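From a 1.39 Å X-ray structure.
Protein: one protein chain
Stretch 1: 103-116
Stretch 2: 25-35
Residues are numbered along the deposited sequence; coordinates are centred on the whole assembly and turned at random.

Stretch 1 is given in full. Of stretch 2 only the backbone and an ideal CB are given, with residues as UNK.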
# COMPACT_ATOMS: atom_id res chain seq x y z
N THR A 103 17.73 17.58 -4.81
CA THR A 103 16.80 18.38 -4.00
C THR A 103 15.44 17.71 -3.85
O THR A 103 14.78 17.39 -4.83
CB THR A 103 16.58 19.79 -4.57
OG1 THR A 103 17.85 20.35 -4.95
CG2 THR A 103 15.91 20.70 -3.54
N THR A 104 15.04 17.49 -2.60
CA THR A 104 13.72 16.95 -2.29
C THR A 104 12.70 18.09 -2.19
O THR A 104 13.05 19.25 -1.98
CB THR A 104 13.73 16.19 -0.97
OG1 THR A 104 14.17 17.08 0.05
CG2 THR A 104 14.68 14.97 -1.03
N VAL A 105 11.42 17.75 -2.32
CA VAL A 105 10.39 18.79 -2.33
C VAL A 105 10.35 19.56 -1.00
O VAL A 105 10.12 20.77 -0.99
CB VAL A 105 9.00 18.23 -2.72
CG1 VAL A 105 8.31 17.51 -1.54
CG2 VAL A 105 8.12 19.34 -3.25
N GLN A 106 10.58 18.86 0.11
CA GLN A 106 10.54 19.51 1.41
C GLN A 106 11.73 20.46 1.57
O GLN A 106 11.60 21.51 2.18
CB GLN A 106 10.47 18.48 2.55
CG GLN A 106 10.15 19.09 3.92
CD GLN A 106 9.91 18.06 5.02
OE1 GLN A 106 10.14 18.35 6.20
NE2 GLN A 106 9.44 16.88 4.65
N GLN A 107 12.88 20.07 1.02
CA GLN A 107 14.07 20.94 1.02
C GLN A 107 13.86 22.15 0.11
O GLN A 107 14.28 23.27 0.44
CB GLN A 107 15.29 20.14 0.58
CG GLN A 107 15.87 19.25 1.66
CD GLN A 107 16.56 20.03 2.76
OE1 GLN A 107 16.02 20.19 3.85
NE2 GLN A 107 17.77 20.53 2.47
N GLN A 108 13.24 21.91 -1.05
CA GLN A 108 12.93 22.98 -2.00
C GLN A 108 12.04 24.05 -1.37
O GLN A 108 12.31 25.25 -1.46
CB GLN A 108 12.20 22.38 -3.21
CG GLN A 108 11.60 23.42 -4.15
CD GLN A 108 12.65 24.21 -4.89
OE1 GLN A 108 13.69 23.68 -5.28
NE2 GLN A 108 12.37 25.48 -5.11
N VAL A 109 10.95 23.60 -0.76
CA VAL A 109 9.97 24.53 -0.21
C VAL A 109 10.42 25.09 1.14
O VAL A 109 10.05 26.20 1.50
CB VAL A 109 8.56 23.87 -0.16
CG1 VAL A 109 7.57 24.73 0.56
CG2 VAL A 109 8.08 23.59 -1.58
N GLY A 110 11.20 24.30 1.88
CA GLY A 110 11.81 24.78 3.12
C GLY A 110 10.93 24.59 4.34
O GLY A 110 11.29 25.00 5.45
N THR A 111 9.78 23.95 4.15
CA THR A 111 8.81 23.73 5.22
C THR A 111 7.85 22.62 4.83
O THR A 111 7.86 22.14 3.68
CB THR A 111 8.06 25.04 5.57
OG1 THR A 111 7.35 24.88 6.80
CG2 THR A 111 7.10 25.47 4.46
N ALA A 112 7.06 22.19 5.82
CA ALA A 112 6.07 21.14 5.65
C ALA A 112 5.11 21.23 6.81
O ALA A 112 5.44 21.77 7.87
CB ALA A 112 6.74 19.78 5.66
N SER A 113 3.91 20.69 6.63
CA SER A 113 2.94 20.62 7.72
C SER A 113 3.23 19.46 8.65
O SER A 113 3.59 18.38 8.19
CB SER A 113 1.55 20.40 7.15
OG SER A 113 1.17 21.49 6.36
N PRO A 114 3.01 19.66 9.97
CA PRO A 114 2.96 18.50 10.84
C PRO A 114 1.69 17.71 10.50
O PRO A 114 0.78 18.26 9.87
CB PRO A 114 2.86 19.09 12.26
CG PRO A 114 2.77 20.57 12.12
CD PRO A 114 2.69 20.92 10.66
N ILE A 115 1.64 16.46 10.91
CA ILE A 115 0.47 15.62 10.66
C ILE A 115 0.13 14.91 11.96
O ILE A 115 1.02 14.50 12.70
CB ILE A 115 0.73 14.66 9.47
CG1 ILE A 115 -0.52 13.85 9.10
CG2 ILE A 115 1.95 13.77 9.74
CD1 ILE A 115 -0.39 13.13 7.77
N ALA A 116 -1.16 14.81 12.24
CA ALA A 116 -1.66 14.28 13.51
C ALA A 116 -2.69 13.17 13.28
O ALA A 116 -3.46 13.21 12.31
CB ALA A 116 -2.29 15.39 14.36
N UNK A 25 -3.12 18.61 -2.86
CA UNK A 25 -2.31 17.84 -1.92
C UNK A 25 -1.52 18.79 -1.03
O UNK A 25 -1.56 20.01 -1.20
CB UNK A 25 -1.37 16.89 -2.66
N UNK A 26 -0.76 18.21 -0.10
CA UNK A 26 -0.03 19.02 0.87
C UNK A 26 1.23 18.32 1.33
O UNK A 26 1.19 17.16 1.68
CB UNK A 26 -0.92 19.34 2.07
N UNK A 27 2.35 19.05 1.35
CA UNK A 27 3.60 18.50 1.87
C UNK A 27 3.50 18.33 3.38
O UNK A 27 3.27 19.30 4.11
CB UNK A 27 4.78 19.40 1.51
N UNK A 28 3.67 17.09 3.83
CA UNK A 28 3.69 16.78 5.26
C UNK A 28 5.11 16.38 5.66
O UNK A 28 5.84 15.78 4.87
CB UNK A 28 2.70 15.67 5.60
N UNK A 29 5.50 16.75 6.88
CA UNK A 29 6.86 16.46 7.36
C UNK A 29 7.13 14.97 7.24
O UNK A 29 6.31 14.17 7.65
CB UNK A 29 7.05 16.92 8.81
N UNK A 30 8.27 14.61 6.66
CA UNK A 30 8.59 13.20 6.43
C UNK A 30 10.08 12.95 6.45
O UNK A 30 10.87 13.80 6.01
CB UNK A 30 8.01 12.73 5.09
N UNK A 31 10.48 11.77 6.93
CA UNK A 31 11.90 11.41 6.89
C UNK A 31 12.47 11.51 5.47
O UNK A 31 13.60 11.99 5.27
CB UNK A 31 12.10 9.99 7.43
N UNK A 32 11.71 11.07 4.47
CA UNK A 32 12.22 11.10 3.10
C UNK A 32 12.16 12.47 2.43
O UNK A 32 12.64 12.63 1.31
CB UNK A 32 11.44 10.10 2.25
N UNK A 33 11.55 13.44 3.12
CA UNK A 33 11.45 14.83 2.64
C UNK A 33 10.72 14.95 1.29
O UNK A 33 10.84 15.95 0.59
CB UNK A 33 12.85 15.43 2.51
N UNK A 34 9.91 13.94 0.97
CA UNK A 34 9.36 13.80 -0.37
C UNK A 34 7.87 13.45 -0.39
O UNK A 34 7.37 13.02 -1.42
CB UNK A 34 10.14 12.73 -1.13
N UNK A 35 7.19 13.63 0.74
CA UNK A 35 5.84 13.07 0.89
C UNK A 35 4.76 14.13 0.93
O UNK A 35 4.82 15.07 1.72
CB UNK A 35 5.76 12.23 2.16

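Position 25 lies in a strand, and its ideal CB has nothing of stretch 1 within 5.5 Å. The visible atoms leave the choice open; the residue is Ala25, which makes no contact across the pair.

At position 26 the strand continues and CA-to-CB points sideways, with the ideal CB 5.2 Å from Ser113 OG. That gap suits a medium-length polar side chain, such as Asn, Asp or Gln, able to reach the hydroxyl. The residue is Asn26: with chi1 in t, its ND2 donates a nearly straight hydrogen bond of 3.0 Å to Ser113 OG.

Position 27 has its carbonyl engaged, since Ser113 N donates to the O of 27 at 2.9 Å. Its ideal CB is 4.6 Å from Ala112 CB and 5.0 Å from Val105 CG1, so the neighbourhood is largely apolar, with the carbonyl Thr111 O also close, 4.7 Å from the ideal CB. There is room for a sizeable apolar chain; Leu, Ile or Met would be reasonable. Ile27 fills it. Its CD1 reaches Val105 CG2 at 3.9 Å and Val109 CG2 at 3.8 Å, while CG2 meets Ala112 CB at 3.8 Å.

Position 28 pairs with Ser113 in a single beta bridge. The ideal CB lies 4.5 Å from Ile115 CB, and its extended phi/psi of -110/145 suits a beta-branched apolar residue, Val or Ile. Val28 places CG1 4.2 Å from Ile115 CD1.

At position 29 the backbone N donates to Ser113 O at 2.8 Å, completing the bridge. The ideal CB is only 3.8 Å from that same oxygen and 4.3 Å from both Ala112 CB and Gln106 OE1, which favours a small side chain, Ala or Ser. Ala29 rests its CB 4.3 Å from Ala112 CB.

Position 30 begins a type I turn and its ideal CB is 4.4 Å from Gln106 NE2, inviting a small polar group such as Ser, Thr or Asp. Ser30 OG holds water 1 at 2.6 Å; this water also accepts a weak bond of 2.8 Å from Gln106 NE2.

Positions 31 and 32 point away. The turn tolerates many residues at 31, and Ala31 is one. At 32 a polar residue can brace the turn: Asn32 OD1 accepts from the N of 34 at 2.9 Å.

Position 33 has positive phi (60/21), favouring Gly, Asn or Asp. The ideal CB is tight against Thr104 OG1, at 3.2 Å, yet a flexible polar chain could lie along Gln106. Gln33 does so, with its OE1 3.3 Å from Gln106 CD, and its carbonyl O accepts from Gln106 N at 3.0 Å.

At position 34, the ideal CB is 5.0 Å from Thr104 CB, and Val105 N lies nearby, so a small hydroxyl residue suits. Ser34 OG accepts from water 2 at 2.9 Å, which in turn accepts from Val105 N at 2.8 Å.

Position 35 points away, so stretch 1 sets no preference and many residues would do; Thr35 OG1 donates to Asn32 OD1 at 2.8 Å.

Stretch 2 (25-35) ANIVASANQST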
# COMPACT_ATOMS: atom_id res chain seq x y z
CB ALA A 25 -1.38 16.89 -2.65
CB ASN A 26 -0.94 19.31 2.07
CG ASN A 26 -0.31 20.28 3.06
OD1 ASN A 26 0.04 21.41 2.70
ND2 ASN A 26 -0.18 19.85 4.31
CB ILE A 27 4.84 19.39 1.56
CG1 ILE A 27 4.94 19.68 0.06
CG2 ILE A 27 6.11 18.73 2.08
CD1 ILE A 27 6.01 20.73 -0.30
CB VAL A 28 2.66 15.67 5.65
CG1 VAL A 28 1.24 16.24 5.54
CG2 VAL A 28 2.85 14.39 4.80
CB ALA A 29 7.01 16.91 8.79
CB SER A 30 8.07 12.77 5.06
OG SER A 30 8.71 13.47 4.01
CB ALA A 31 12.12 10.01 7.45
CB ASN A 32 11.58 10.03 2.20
CG ASN A 32 10.08 10.21 2.02
OD1 ASN A 32 9.54 11.30 2.21
ND2 ASN A 32 9.41 9.12 1.62
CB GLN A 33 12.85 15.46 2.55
CG GLN A 33 13.59 15.51 3.88
CD GLN A 33 13.05 16.57 4.82
OE1 GLN A 33 13.12 17.77 4.52
NE2 GLN A 33 12.53 16.14 5.96
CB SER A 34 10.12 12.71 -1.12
OG SER A 34 11.50 13.02 -1.21
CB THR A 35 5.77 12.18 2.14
OG1 THR A 35 6.72 11.12 2.03
CG2 THR A 35 4.39 11.53 2.29
O HOH W 1 7.77 15.61 2.80
O HOH W 2 11.01 15.10 -3.12
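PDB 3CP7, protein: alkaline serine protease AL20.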